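Long-range contact in ArCE4A (Arthrobacter sp. AW19M34-1, PDB 5LGC), which probably removes acetyl groups from N-acetylglucosamine-containing polysaccharides such as chitin, as a carbohydrate esterase of the NodB-homology polysaccharide deacetylase family: residues A[142-147]-A[169-174]. Sequence-based numbering, arbitrary orientation.
Sequences DVDTLD and IILMHD. With NAG (2-acetamido-2-deoxy-beta-D-glucopyranose), chain B; NAG (2-acetamido-2-deoxy-beta-D-glucopyranose), chain C.
Leu171 O is gripped twice by Thr145: the hydroxyl OG1 donates to it over 2.6 Å, in the carbonyl plane, and the backbone N adds a weak bond. This is where the short strand 143-144 leaves its parallel neighbour 168-173 in the NodB-homology fold, at the edge of the substrate cleft. Thr145 OG1 sits between its own backbone N and carbonyl carbon (chi1 56°), which turns the methyl CG2 onto Ile170 CG2 at 3.6 Å, beside helix 153-163. Further back, Leu171 N donates to Val143 O at 2.8 Å, while Ile169 O takes both Asp142 N and Val143 N. Asp142 OD1 closes that end by accepting from Ile169 N on its syn side, and its other oxygen, OD2, bonds Ser168 OG.

Beyond Thr145 the chain turns into helix 147-150, and Asp147 clamps His173 with both carboxylate oxygens. Asp147 OD2 takes His173 N through its syn lone pair at 2.6 Å; Asp147 OD1 accepts from His173 ND1 at 3.0 Å, near the ring plane, though carboxylate and ring are turned 46° apart. An alanine at Asp147 would probably leave His173 N and ND1 without their shared carboxylate and the imidazole freer to turn. Thus oriented, His173 NE2 lies 3.4 Å from C3 of the chain C NAG, and the Trp148 ring meets the imidazole at a steep angle. On the Leu171 side, Asp144 OD1 accepts from Leu146 N, closing an Asx turn, and Asp144 OD2 takes a weak bond from O6 of the chain B NAG; the same O6 lies 3.4 Å from Leu171 CD2.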
loop_
_atom_site.group_PDB
_atom_site.type_symbol
_atom_site.label_atom_id
_atom_site.label_comp_id
_atom_site.label_asym_id
_atom_site.label_seq_id
_atom_site.Cartn_x
_atom_site.Cartn_y
_atom_site.Cartn_z
ATOM N N ASP A 142 -0.537 -10.069 4.409
ATOM C CA ASP A 142 -0.331 -11.451 4.820
ATOM C C ASP A 142 1.075 -11.907 4.450
ATOM O O ASP A 142 1.538 -12.950 4.905
ATOM C CB ASP A 142 -1.382 -12.376 4.207
ATOM C CG ASP A 142 -1.227 -12.521 2.717
ATOM O OD1 ASP A 142 -1.085 -11.487 2.034
ATOM O OD2 ASP A 142 -1.234 -13.673 2.231
ATOM N N VAL A 143 1.757 -11.112 3.636
ATOM C CA VAL A 143 3.150 -11.387 3.314
ATOM C C VAL A 143 4.017 -10.196 3.700
ATOM O O VAL A 143 3.886 -9.107 3.140
ATOM C CB VAL A 143 3.350 -11.703 1.809
ATOM C CG1 VAL A 143 4.811 -12.025 1.529
ATOM C CG2 VAL A 143 2.467 -12.870 1.386
ATOM N N ASP A 144 4.903 -10.406 4.664
ATOM C CA ASP A 144 5.843 -9.370 5.061
ATOM C C ASP A 144 7.202 -9.676 4.448
ATOM O O ASP A 144 7.872 -10.618 4.864
ATOM C CB ASP A 144 5.939 -9.283 6.587
ATOM C CG ASP A 144 6.661 -8.036 7.059
ATOM O OD1 ASP A 144 7.290 -7.345 6.228
ATOM O OD2 ASP A 144 6.603 -7.747 8.270
ATOM N N THR A 145 7.606 -8.885 3.455
ATOM C CA THR A 145 8.881 -9.107 2.774
ATOM C C THR A 145 10.067 -8.799 3.676
ATOM O O THR A 145 11.193 -9.215 3.394
ATOM C CB THR A 145 9.004 -8.254 1.495
ATOM O OG1 THR A 145 8.827 -6.866 1.816
ATOM C CG2 THR A 145 7.965 -8.679 0.475
ATOM N N LEU A 146 9.795 -8.067 4.752
ATOM C CA LEU A 146 10.807 -7.629 5.706
ATOM C C LEU A 146 11.843 -6.699 5.074
ATOM O O LEU A 146 12.932 -6.531 5.617
ATOM C CB LEU A 146 11.505 -8.838 6.341
ATOM C CG LEU A 146 10.592 -9.816 7.081
ATOM C CD1 LEU A 146 11.357 -11.051 7.522
ATOM C CD2 LEU A 146 9.936 -9.132 8.271
ATOM N N ASP A 147 11.503 -6.083 3.942
ATOM C CA ASP A 147 12.448 -5.215 3.241
ATOM C C ASP A 147 12.880 -4.029 4.109
ATOM O O ASP A 147 13.986 -3.515 3.959
ATOM C CB ASP A 147 11.860 -4.720 1.908
ATOM C CG ASP A 147 10.600 -3.892 2.088
ATOM O OD1 ASP A 147 9.901 -4.087 3.106
ATOM O OD2 ASP A 147 10.307 -3.048 1.205
ATOM N N ILE A 169 -1.838 -9.989 0.111
ATOM C CA ILE A 169 -1.399 -8.609 0.104
ATOM C C ILE A 169 0.052 -8.574 0.565
ATOM O O ILE A 169 0.360 -8.955 1.690
ATOM C CB ILE A 169 -2.261 -7.740 1.024
ATOM C CG1 ILE A 169 -3.704 -7.720 0.527
ATOM C CG2 ILE A 169 -1.688 -6.334 1.115
ATOM C CD1 ILE A 169 -4.654 -7.019 1.460
ATOM N N ILE A 170 0.946 -8.133 -0.310
ATOM C CA ILE A 170 2.369 -8.159 -0.010
ATOM C C ILE A 170 2.844 -6.804 0.492
ATOM O O ILE A 170 2.567 -5.774 -0.115
ATOM C CB ILE A 170 3.184 -8.566 -1.247
ATOM C CG1 ILE A 170 2.709 -9.926 -1.760
ATOM C CG2 ILE A 170 4.673 -8.602 -0.926
ATOM C CD1 ILE A 170 3.433 -10.385 -2.999
ATOM N N LEU A 171 3.552 -6.807 1.616
ATOM C CA LEU A 171 4.015 -5.561 2.203
ATOM C C LEU A 171 5.456 -5.255 1.833
ATOM O O LEU A 171 6.373 -6.020 2.144
ATOM C CB LEU A 171 3.877 -5.595 3.725
ATOM C CG LEU A 171 4.540 -4.406 4.425
ATOM C CD1 LEU A 171 3.865 -3.099 4.052
ATOM C CD2 LEU A 171 4.543 -4.597 5.935
ATOM N N MET A 172 5.641 -4.124 1.170
ATOM C CA MET A 172 6.962 -3.610 0.857
ATOM C C MET A 172 7.020 -2.155 1.272
ATOM O O MET A 172 5.992 -1.552 1.590
ATOM C CB MET A 172 7.269 -3.772 -0.632
ATOM C CG MET A 172 7.809 -5.149 -0.986
ATOM S SD MET A 172 7.781 -5.487 -2.754
ATOM C CE MET A 172 6.048 -5.212 -3.107
ATOM N N HIS A 173 8.215 -1.582 1.290
ATOM C CA HIS A 173 8.337 -0.194 1.704
ATOM C C HIS A 173 9.010 0.663 0.649
ATOM O O HIS A 173 10.095 0.348 0.167
ATOM C CB HIS A 173 9.095 -0.097 3.026
ATOM C CG HIS A 173 8.331 -0.635 4.192
ATOM N ND1 HIS A 173 8.159 -1.985 4.410
ATOM C CD2 HIS A 173 7.675 -0.005 5.196
ATOM C CE1 HIS A 173 7.442 -2.164 5.506
ATOM N NE2 HIS A 173 7.132 -0.979 6.000
ATOM N N ASP A 174 8.346 1.757 0.304
ATOM C CA ASP A 174 8.868 2.715 -0.655
ATOM C C ASP A 174 9.775 3.710 0.071
ATOM O O ASP A 174 9.475 4.903 0.166
ATOM C CB ASP A 174 7.712 3.421 -1.372
ATOM C CG ASP A 174 8.184 4.486 -2.345
ATOM O OD1 ASP A 174 9.374 4.465 -2.732
ATOM O OD2 ASP A 174 7.362 5.350 -2.711
HETATM C C1 NAG B . 6.151 -6.089 12.535
HETATM C C2 NAG B . 7.306 -5.257 13.107
HETATM C C3 NAG B . 6.974 -3.789 12.891
HETATM C C4 NAG B . 6.826 -3.560 11.401
HETATM C C5 NAG B . 5.673 -4.427 10.896
HETATM C C6 NAG B . 5.424 -4.146 9.410
HETATM C C7 NAG B . 6.506 -5.373 15.476
HETATM C C8 NAG B . 6.924 -5.763 16.890
HETATM N N2 NAG B . 7.467 -5.559 14.544
HETATM O O1 NAG B . 6.441 -7.483 12.665
HETATM O O3 NAG B . 8.047 -2.980 13.397
HETATM O O4 NAG B . 6.508 -2.206 11.141
HETATM O O5 NAG B . 5.973 -5.817 11.142
HETATM O O6 NAG B . 6.605 -4.434 8.657
HETATM O O7 NAG B . 5.383 -4.909 15.270
HETATM C C1 NAG C . 7.498 -1.474 10.422
HETATM C C2 NAG C . 6.786 -0.295 9.968
HETATM C C3 NAG C . 7.788 0.454 9.066
HETATM C C4 NAG C . 8.880 0.929 9.977
HETATM C C5 NAG C . 9.511 -0.308 10.631
HETATM C C6 NAG C . 10.627 0.160 11.569
HETATM C C7 NAG C . 4.589 -0.123 8.797
HETATM C C8 NAG C . 3.622 -0.917 7.924
HETATM N N2 NAG C . 5.684 -0.802 9.137
HETATM O O3 NAG C . 7.166 1.562 8.416
HETATM O O4 NAG C . 9.892 1.599 9.208
HETATM O O5 NAG C . 8.532 -1.051 11.373
HETATM O O6 NAG C . 10.084 1.029 12.570
HETATM O O7 NAG C . 4.259 0.948 9.296
#